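Local atomic coordinates of single-stranded-DNA-specific exonuclease RecJ (Thermus thermophilus, PDB entry 2ZXR), a protein that degrades single-stranded DNA in the 5' to 3' direction as a divalent-metal-dependent exonuclease, with no detectable activity on single-stranded RNA. Residues A[89-94]-A[285-291]; A[352-358]-A[370-375]; A[344-349]-A[367-371]. All coordinates share one frame. Numbering follows the deposited sequence.

Interaction 1: residues A[89-94]-A[285-291]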
loop_
_atom_site.group_PDB
_atom_site.type_symbol
_atom_site.label_atom_id
_atom_site.label_comp_id
_atom_site.label_asym_id
_atom_site.label_seq_id
_atom_site.Cartn_x
_atom_site.Cartn_y
_atom_site.Cartn_z
ATOM N N THR A 89 1.403 -22.735 12.847
ATOM C CA THR A 89 1.406 -23.999 13.586
ATOM C C THR A 89 0.411 -24.998 12.956
ATOM O O THR A 89 0.675 -26.202 12.931
ATOM C CB THR A 89 1.214 -23.841 15.159
ATOM O OG1 THR A 89 -0.124 -24.129 15.541
ATOM C CG2 THR A 89 1.610 -22.494 15.643
ATOM N N ALA A 90 -0.692 -24.514 12.381
ATOM C CA ALA A 90 -1.617 -25.438 11.744
ATOM C C ALA A 90 -0.885 -26.145 10.604
ATOM O O ALA A 90 -1.086 -27.329 10.384
ATOM C CB ALA A 90 -2.859 -24.715 11.223
ATOM N N ILE A 91 -0.016 -25.427 9.901
ATOM C CA ILE A 91 0.718 -26.025 8.807
ATOM C C ILE A 91 1.632 -27.126 9.332
ATOM O O ILE A 91 1.619 -28.239 8.827
ATOM C CB ILE A 91 1.591 -24.964 8.046
ATOM C CG1 ILE A 91 0.703 -24.096 7.156
ATOM C CG2 ILE A 91 2.653 -25.651 7.163
ATOM C CD1 ILE A 91 1.435 -22.819 6.696
ATOM N N LEU A 92 2.436 -26.812 10.340
ATOM C CA LEU A 92 3.342 -27.809 10.866
ATOM C C LEU A 92 2.626 -28.966 11.528
ATOM O O LEU A 92 3.033 -30.111 11.334
ATOM C CB LEU A 92 4.342 -27.155 11.824
ATOM C CG LEU A 92 5.277 -26.244 11.010
ATOM C CD1 LEU A 92 5.992 -25.295 11.917
ATOM C CD2 LEU A 92 6.270 -27.083 10.233
ATOM N N VAL A 93 1.567 -28.695 12.291
ATOM C CA VAL A 93 0.861 -29.799 12.936
ATOM C C VAL A 93 0.165 -30.702 11.912
ATOM O O VAL A 93 0.361 -31.919 11.930
ATOM C CB VAL A 93 -0.160 -29.286 13.990
ATOM C CG1 VAL A 93 -1.083 -30.440 14.450
ATOM C CG2 VAL A 93 0.612 -28.685 15.205
ATOM N N ARG A 94 -0.646 -30.141 11.021
ATOM C CA ARG A 94 -1.296 -30.985 10.013
ATOM C C ARG A 94 -0.228 -31.656 9.137
ATOM O O ARG A 94 -0.263 -32.856 8.922
ATOM C CB ARG A 94 -2.232 -30.171 9.099
ATOM C CG ARG A 94 -3.607 -29.771 9.676
ATOM C CD ARG A 94 -4.391 -29.111 8.536
ATOM N NE ARG A 94 -5.752 -28.672 8.803
ATOM C CZ ARG A 94 -6.824 -29.453 8.804
ATOM N NH1 ARG A 94 -6.690 -30.760 8.572
ATOM N NH2 ARG A 94 -8.044 -28.911 8.943
ATOM N N LEU A 285 -7.177 -21.899 16.542
ATOM C CA LEU A 285 -6.314 -22.986 16.127
ATOM C C LEU A 285 -7.157 -24.212 15.782
ATOM O O LEU A 285 -6.973 -24.817 14.728
ATOM C CB LEU A 285 -5.288 -23.341 17.210
ATOM C CG LEU A 285 -4.334 -24.494 16.843
ATOM C CD1 LEU A 285 -3.565 -24.167 15.567
ATOM C CD2 LEU A 285 -3.352 -24.739 17.989
ATOM N N ARG A 286 -8.101 -24.561 16.650
ATOM C CA ARG A 286 -8.935 -25.737 16.386
ATOM C C ARG A 286 -9.716 -25.587 15.070
ATOM O O ARG A 286 -9.895 -26.553 14.332
ATOM C CB ARG A 286 -9.897 -25.981 17.574
ATOM C CG ARG A 286 -10.814 -27.202 17.464
ATOM C CD ARG A 286 -10.025 -28.534 17.315
ATOM N NE ARG A 286 -10.939 -29.632 16.988
ATOM C CZ ARG A 286 -10.592 -30.826 16.497
ATOM N NH1 ARG A 286 -9.321 -31.139 16.259
ATOM N NH2 ARG A 286 -11.543 -31.701 16.195
ATOM N N LEU A 287 -10.162 -24.374 14.760
ATOM C CA LEU A 287 -10.905 -24.190 13.540
ATOM C C LEU A 287 -10.032 -24.598 12.351
ATOM O O LEU A 287 -10.525 -25.171 11.387
ATOM C CB LEU A 287 -11.353 -22.723 13.391
ATOM C CG LEU A 287 -11.996 -22.367 12.030
ATOM C CD1 LEU A 287 -13.385 -23.021 11.896
ATOM C CD2 LEU A 287 -12.104 -20.855 11.885
ATOM N N LEU A 288 -8.735 -24.324 12.443
ATOM C CA LEU A 288 -7.790 -24.611 11.357
ATOM C C LEU A 288 -7.331 -26.077 11.281
ATOM O O LEU A 288 -6.818 -26.519 10.234
ATOM C CB LEU A 288 -6.545 -23.701 11.489
ATOM C CG LEU A 288 -6.843 -22.195 11.494
ATOM C CD1 LEU A 288 -5.569 -21.399 11.608
ATOM C CD2 LEU A 288 -7.578 -21.831 10.229
ATOM N N LEU A 289 -7.512 -26.809 12.378
ATOM C CA LEU A 289 -7.099 -28.211 12.458
ATOM C C LEU A 289 -8.202 -29.259 12.234
ATOM O O LEU A 289 -7.903 -30.400 11.852
ATOM C CB LEU A 289 -6.461 -28.483 13.820
ATOM C CG LEU A 289 -5.165 -27.749 14.169
ATOM C CD1 LEU A 289 -4.719 -28.087 15.625
ATOM C CD2 LEU A 289 -4.095 -28.147 13.161
ATOM N N THR A 290 -9.469 -28.885 12.448
ATOM C CA THR A 290 -10.529 -29.864 12.308
ATOM C C THR A 290 -10.948 -30.184 10.872
ATOM O O THR A 290 -10.835 -29.360 9.985
ATOM C CB THR A 290 -11.785 -29.460 13.140
ATOM O OG1 THR A 290 -12.736 -30.539 13.116
ATOM C CG2 THR A 290 -12.458 -28.193 12.552
ATOM N N ASP A 291 -11.435 -31.405 10.660
ATOM C CA ASP A 291 -11.900 -31.852 9.346
ATOM C C ASP A 291 -13.403 -32.109 9.471
ATOM O O ASP A 291 -14.058 -32.541 8.526
ATOM C CB ASP A 291 -11.195 -33.153 8.942
ATOM C CG ASP A 291 -9.706 -32.959 8.652
ATOM O OD1 ASP A 291 -8.953 -33.925 8.858
ATOM O OD2 ASP A 291 -9.281 -31.865 8.202
HETATM O O HOH W 1 -10.062 -26.994 9.209
#
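Ala90 sits at the middle of this helix-helix contact, its CB pointing at the other helix and packed 3.8 Å from Leu288 CB. The small side chain lets the backbones come close: the CA atoms of Ala90 and Leu289 are 6.2 Å apart, although the axes of the two short helical segments approach to 9.8 Å and cross at -44°. Leu289 reaches along the first helix, its CD2 lying 4.1 Å from Ala90 CB and 4.0 Å from Val93 CG1. On the N-terminal side of Ala90, Leu285 does similar work; its CD1 is 4.4 Å from Ala90 CB and 3.4 Å from Thr89 OG1.

Further out, Arg94 runs its extended side chain past Leu289 to the end of helix 281-289. Arg94 NE donates to Leu288 O at 2.8 Å, and NH2 of Arg94 makes a weak hydrogen bond to Thr290 O at 3.0 Å. Leu288 O, and Thr290 O just beyond the helix, lie near the plane of the guanidinium, while Leu289 O sits over its face without a hydrogen bond. The charge is met by Asp291, whose OD2 forms a salt bridge with Arg94 NH1 at 2.8 Å. A water held by Leu287 O and Thr290 O also receives a weak hydrogen bond from Arg94 NH2.

Arg94 thus ties helix 83-98 to the C-terminal end of helix 281-289. Helix 83-98 links parallel strands 74-78 and 102-105 of the DHH domain, a beta-alpha-beta unit next to the metal site, with the side chain of Leu285 about 6 Å from that of the Mn(2+) ligand Asp80.

Interaction 2: residues A[352-358]-A[370-375]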
loop_
_atom_site.group_PDB
_atom_site.type_symbol
_atom_site.label_atom_id
_atom_site.label_comp_id
_atom_site.label_asym_id
_atom_site.label_seq_id
_atom_site.Cartn_x
_atom_site.Cartn_y
_atom_site.Cartn_z
ATOM N N LEU A 352 -3.695 7.214 15.880
ATOM C CA LEU A 352 -2.580 7.717 15.112
ATOM C C LEU A 352 -3.045 8.142 13.716
ATOM O O LEU A 352 -2.536 9.118 13.143
ATOM C CB LEU A 352 -1.515 6.635 14.985
ATOM C CG LEU A 352 -0.321 6.899 14.070
ATOM C CD1 LEU A 352 0.895 6.185 14.625
ATOM C CD2 LEU A 352 -0.638 6.440 12.634
ATOM N N GLU A 353 -4.029 7.429 13.176
ATOM C CA GLU A 353 -4.484 7.741 11.825
ATOM C C GLU A 353 -5.349 8.993 11.737
ATOM O O GLU A 353 -5.346 9.689 10.732
ATOM C CB GLU A 353 -5.236 6.543 11.243
ATOM C CG GLU A 353 -5.190 6.493 9.739
ATOM C CD GLU A 353 -3.768 6.381 9.187
ATOM O OE1 GLU A 353 -3.434 7.196 8.285
ATOM O OE2 GLU A 353 -2.996 5.488 9.642
ATOM N N ALA A 354 -6.094 9.272 12.793
ATOM C CA ALA A 354 -6.970 10.430 12.822
ATOM C C ALA A 354 -6.144 11.651 13.162
ATOM O O ALA A 354 -6.514 12.787 12.881
ATOM C CB ALA A 354 -8.034 10.232 13.914
ATOM N N THR A 355 -4.987 11.379 13.732
ATOM C CA THR A 355 -4.118 12.400 14.277
ATOM C C THR A 355 -2.730 12.624 13.642
ATOM O O THR A 355 -2.152 13.720 13.735
ATOM C CB THR A 355 -3.988 12.026 15.775
ATOM O OG1 THR A 355 -4.605 13.026 16.585
ATOM C CG2 THR A 355 -2.569 11.755 16.143
ATOM N N LEU A 356 -2.188 11.594 13.015
ATOM C CA LEU A 356 -0.855 11.690 12.428
ATOM C C LEU A 356 0.180 12.026 13.514
ATOM O O LEU A 356 1.058 12.866 13.318
ATOM C CB LEU A 356 -0.840 12.753 11.328
ATOM C CG LEU A 356 -0.648 12.241 9.891
ATOM C CD1 LEU A 356 -1.340 10.890 9.670
ATOM C CD2 LEU A 356 -1.162 13.298 8.933
ATOM N N ARG A 357 0.057 11.361 14.664
ATOM C CA ARG A 357 0.969 11.553 15.790
ATOM C C ARG A 357 1.269 10.204 16.452
ATOM O O ARG A 357 0.464 9.276 16.398
ATOM C CB ARG A 357 0.344 12.455 16.853
ATOM C CG ARG A 357 0.051 13.874 16.441
ATOM C CD ARG A 357 1.316 14.627 16.172
ATOM N NE ARG A 357 1.016 16.007 15.826
ATOM C CZ ARG A 357 1.938 16.924 15.560
ATOM N NH1 ARG A 357 3.224 16.599 15.609
ATOM N NH2 ARG A 357 1.568 18.152 15.226
ATOM N N PRO A 358 2.441 10.085 17.089
ATOM C CA PRO A 358 2.790 8.832 17.758
ATOM C C PRO A 358 1.743 8.661 18.872
ATOM O O PRO A 358 1.279 9.660 19.448
ATOM C CB PRO A 358 4.184 9.115 18.317
ATOM C CG PRO A 358 4.724 10.193 17.424
ATOM C CD PRO A 358 3.531 11.072 17.183
ATOM N N ARG A 370 2.149 3.041 18.910
ATOM C CA ARG A 370 2.059 3.015 17.462
ATOM C C ARG A 370 2.691 4.340 17.114
ATOM O O ARG A 370 2.353 5.369 17.702
ATOM C CB ARG A 370 0.604 2.965 16.941
ATOM C CG ARG A 370 -0.096 1.606 17.170
ATOM C CD ARG A 370 0.614 0.445 16.442
ATOM N NE ARG A 370 0.024 -0.865 16.756
ATOM C CZ ARG A 370 0.278 -1.575 17.859
ATOM N NH1 ARG A 370 1.132 -1.133 18.793
ATOM N NH2 ARG A 370 -0.347 -2.732 18.049
ATOM N N SER A 371 3.626 4.324 16.181
ATOM C CA SER A 371 4.283 5.548 15.791
ATOM C C SER A 371 4.455 5.604 14.279
ATOM O O SER A 371 4.090 4.667 13.555
ATOM C CB SER A 371 5.657 5.648 16.468
ATOM O OG SER A 371 6.216 6.950 16.305
ATOM N N LEU A 372 5.027 6.711 13.811
ATOM C CA LEU A 372 5.243 6.920 12.384
ATOM C C LEU A 372 6.309 7.970 12.206
ATOM O O LEU A 372 6.902 8.450 13.166
ATOM C CB LEU A 372 3.978 7.491 11.732
ATOM C CG LEU A 372 3.677 8.981 12.012
ATOM C CD1 LEU A 372 2.481 9.437 11.157
ATOM C CD2 LEU A 372 3.349 9.219 13.504
ATOM N N ALA A 373 6.519 8.319 10.944
ATOM C CA ALA A 373 7.395 9.415 10.549
ATOM C C ALA A 373 8.805 9.351 11.038
ATOM O O ALA A 373 9.467 8.312 10.864
ATOM C CB ALA A 373 6.762 10.688 10.974
ATOM N N PRO A 374 9.321 10.450 11.630
ATOM C CA PRO A 374 10.696 10.214 12.047
ATOM C C PRO A 374 10.736 9.784 13.503
ATOM O O PRO A 374 11.786 9.815 14.129
ATOM C CB PRO A 374 11.344 11.568 11.830
ATOM C CG PRO A 374 10.264 12.504 12.292
ATOM C CD PRO A 374 9.024 11.901 11.646
ATOM N N ILE A 375 9.597 9.397 14.064
ATOM C CA ILE A 375 9.637 8.997 15.462
ATOM C C ILE A 375 9.520 7.515 15.662
ATOM O O ILE A 375 8.491 6.905 15.363
ATOM C CB ILE A 375 8.565 9.684 16.287
ATOM C CG1 ILE A 375 8.706 11.196 16.135
ATOM C CG2 ILE A 375 8.713 9.282 17.758
ATOM C CD1 ILE A 375 7.651 11.941 16.858
#
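Leu372, Pro358 and Leu352 carry most of this contact. Leu372 is at the centre: its side chain starts out sideways, but its two methyls end against the turn that leaves helix 341-355. Leu372 CD2 lies 3.7 Å from Arg357 C and 4.1 Å from Pro358 CD, while CD1 of Leu372 is 4.3 Å from Leu356 CD1. The turn begins where Leu356 breaks the helix with a positive phi of 60°, sending the chain across toward Pro358.

Pro358 sits over the other backbone, its CA 4.1 Å from that of Ser371. No hydrogen bond joins the two segments; instead Pro358 CA makes a CA-H...O contact of 3.5 Å with Arg370 O. The ring also meets Ile375, Pro358 CG lying 3.5 Å from Ile375 CD1. Leu352, from the last turns of the helix, packs against Leu372 and the Arg370-Ser371 backbone: Leu352 CD1 is 3.5 Å from Arg370 O and 4.1 Å from Leu372 CD2.

The second segment owes its shape to a type II' beta turn from Leu372 to Ile375, closed by Ile375 N to Leu372 O at 3.0 Å. A very short hydrogen bond of 2.5 Å from Ser371 OG to Ile375 O also spans the loop. Outside the contact, Pro424 also touches Leu372.

The helix runs through this turn into strand 359-363, which pairs with strand 366-370 in a beta hairpin. The contact therefore packs a helix-to-strand connection against the loop leaving the hairpin, within the alpha/beta DHHA1 domain.

Interaction 3: residues A[344-349]-A[367-371]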
loop_
_atom_site.group_PDB
_atom_site.type_symbol
_atom_site.label_atom_id
_atom_site.label_comp_id
_atom_site.label_asym_id
_atom_site.label_seq_id
_atom_site.Cartn_x
_atom_site.Cartn_y
_atom_site.Cartn_z
ATOM N N MET A 344 -6.263 -2.329 22.826
ATOM C CA MET A 344 -5.574 -1.039 22.727
ATOM C C MET A 344 -4.663 -0.864 21.511
ATOM O O MET A 344 -4.506 0.239 21.018
ATOM C CB MET A 344 -4.809 -0.697 24.041
ATOM C CG MET A 344 -3.775 -1.722 24.521
ATOM S SD MET A 344 -2.947 -1.395 26.189
ATOM C CE MET A 344 -3.371 0.277 26.519
ATOM N N GLY A 345 -4.087 -1.952 21.009
ATOM C CA GLY A 345 -3.210 -1.828 19.857
ATOM C C GLY A 345 -3.932 -1.206 18.665
ATOM O O GLY A 345 -3.425 -0.252 18.047
ATOM N N ILE A 346 -5.101 -1.748 18.327
ATOM C CA ILE A 346 -5.868 -1.199 17.206
ATOM C C ILE A 346 -6.413 0.214 17.525
ATOM O O ILE A 346 -6.451 1.070 16.654
ATOM C CB ILE A 346 -7.039 -2.137 16.779
ATOM C CG1 ILE A 346 -6.462 -3.407 16.113
ATOM C CG2 ILE A 346 -7.969 -1.389 15.758
ATOM C CD1 ILE A 346 -7.501 -4.445 15.733
ATOM N N VAL A 347 -6.827 0.458 18.766
ATOM C CA VAL A 347 -7.316 1.785 19.137
ATOM C C VAL A 347 -6.171 2.795 18.955
ATOM O O VAL A 347 -6.378 3.899 18.487
ATOM C CB VAL A 347 -7.813 1.805 20.599
ATOM C CG1 VAL A 347 -8.199 3.222 21.004
ATOM C CG2 VAL A 347 -8.996 0.882 20.741
ATOM N N ALA A 348 -4.951 2.401 19.303
ATOM C CA ALA A 348 -3.806 3.293 19.134
ATOM C C ALA A 348 -3.574 3.603 17.645
ATOM O O ALA A 348 -3.323 4.751 17.285
ATOM C CB ALA A 348 -2.556 2.661 19.733
ATOM N N SER A 349 -3.639 2.584 16.779
ATOM C CA SER A 349 -3.424 2.820 15.348
ATOM C C SER A 349 -4.530 3.723 14.811
ATOM O O SER A 349 -4.290 4.625 13.998
ATOM C CB SER A 349 -3.428 1.500 14.568
ATOM O OG SER A 349 -2.291 0.716 14.896
ATOM N N GLY A 367 1.373 -1.430 28.257
ATOM C CA GLY A 367 1.435 -0.294 27.361
ATOM C C GLY A 367 1.642 -0.661 25.906
ATOM O O GLY A 367 2.322 -1.636 25.582
ATOM N N THR A 368 1.064 0.142 25.021
ATOM C CA THR A 368 1.214 -0.106 23.607
ATOM C C THR A 368 1.594 1.189 22.944
ATOM O O THR A 368 1.171 2.252 23.385
ATOM C CB THR A 368 -0.098 -0.597 22.970
ATOM O OG1 THR A 368 0.165 -0.975 21.616
ATOM C CG2 THR A 368 -1.148 0.535 22.939
ATOM N N VAL A 369 2.381 1.097 21.881
ATOM C CA VAL A 369 2.806 2.270 21.128
ATOM C C VAL A 369 2.641 2.032 19.624
ATOM O O VAL A 369 2.940 0.946 19.137
ATOM C CB VAL A 369 4.320 2.576 21.314
ATOM C CG1 VAL A 369 4.660 3.867 20.579
ATOM C CG2 VAL A 369 4.694 2.692 22.809
ATOM N N ARG A 370 2.149 3.041 18.910
ATOM C CA ARG A 370 2.059 3.015 17.462
ATOM C C ARG A 370 2.691 4.340 17.114
ATOM O O ARG A 370 2.353 5.369 17.702
ATOM C CB ARG A 370 0.604 2.965 16.941
ATOM C CG ARG A 370 -0.096 1.606 17.170
ATOM C CD ARG A 370 0.614 0.445 16.442
ATOM N NE ARG A 370 0.024 -0.865 16.756
ATOM C CZ ARG A 370 0.278 -1.575 17.859
ATOM N NH1 ARG A 370 1.132 -1.133 18.793
ATOM N NH2 ARG A 370 -0.347 -2.732 18.049
ATOM N N SER A 371 3.626 4.324 16.181
ATOM C CA SER A 371 4.283 5.548 15.791
ATOM C C SER A 371 4.455 5.604 14.279
ATOM O O SER A 371 4.090 4.667 13.555
ATOM C CB SER A 371 5.657 5.648 16.468
ATOM O OG SER A 371 6.216 6.950 16.305
#
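Helix 344-349 lies over strand 367-370 with the two running roughly the same way: their N-to-C directions differ by 33°, and the axes of these short segments come within 7.8 Å. The backbones are close at two points, Gly345 to Thr368 at 6.0 Å and Ser349 to Arg370 at 5.9 Å between CA atoms. One helical turn thus spans two residues of the strand.

From the strand, Thr368 and Arg370 point their CB atoms at the helix, and Val369 between them points away. Thr368 CG2 packs 3.8 Å from Met344 CG and 4.1 Å from Ala348 CB. Strand 366-370 belongs to the mixed sheet of the DHHA1 domain, and helix 341-355 covers one face of that sheet; Val369 faces the other side, where helix 377-383 packs. Met344 also reaches Leu361 on the neighbouring strand 359-363.

The side chain of Arg370 folds back along the helix surface. Arg370 CG is 3.7 Å from Ala348 CB and 3.3 Å from Ser349 OG, and the guanidinium lies with one face toward Gly345, whose CA is 3.5 Å from Arg370 NH2. An ideal CB on Gly345 would fall 2.7 Å from Arg370 NH2, a clash, so the absence of a side chain permits this close approach. Arg370 NH1 turns back to its own strand and donates to Val369 O at 2.8 Å.

Interactions 2 and 3 are neighbours, their centres 10 Å apart, and both involve helix 341-355, interaction 3 with strand 366-370 and interaction 2, at the helix end, with the loop that follows that strand. They share Arg370 and Ser371: interaction 3 uses the length of the Arg370 side chain, whereas in interaction 2 Arg370 O meets Leu352 and Pro358. Interaction 1 belongs to a different part of the molecule, its centre 36 Å from that of interaction 2 and 29 Å from that of interaction 3. The side chain of Thr89 is about 11 Å from the bound magnesium ion and that of Arg370 about 13 Å, with Asp82 about 10 Å from Arg370 between side chains.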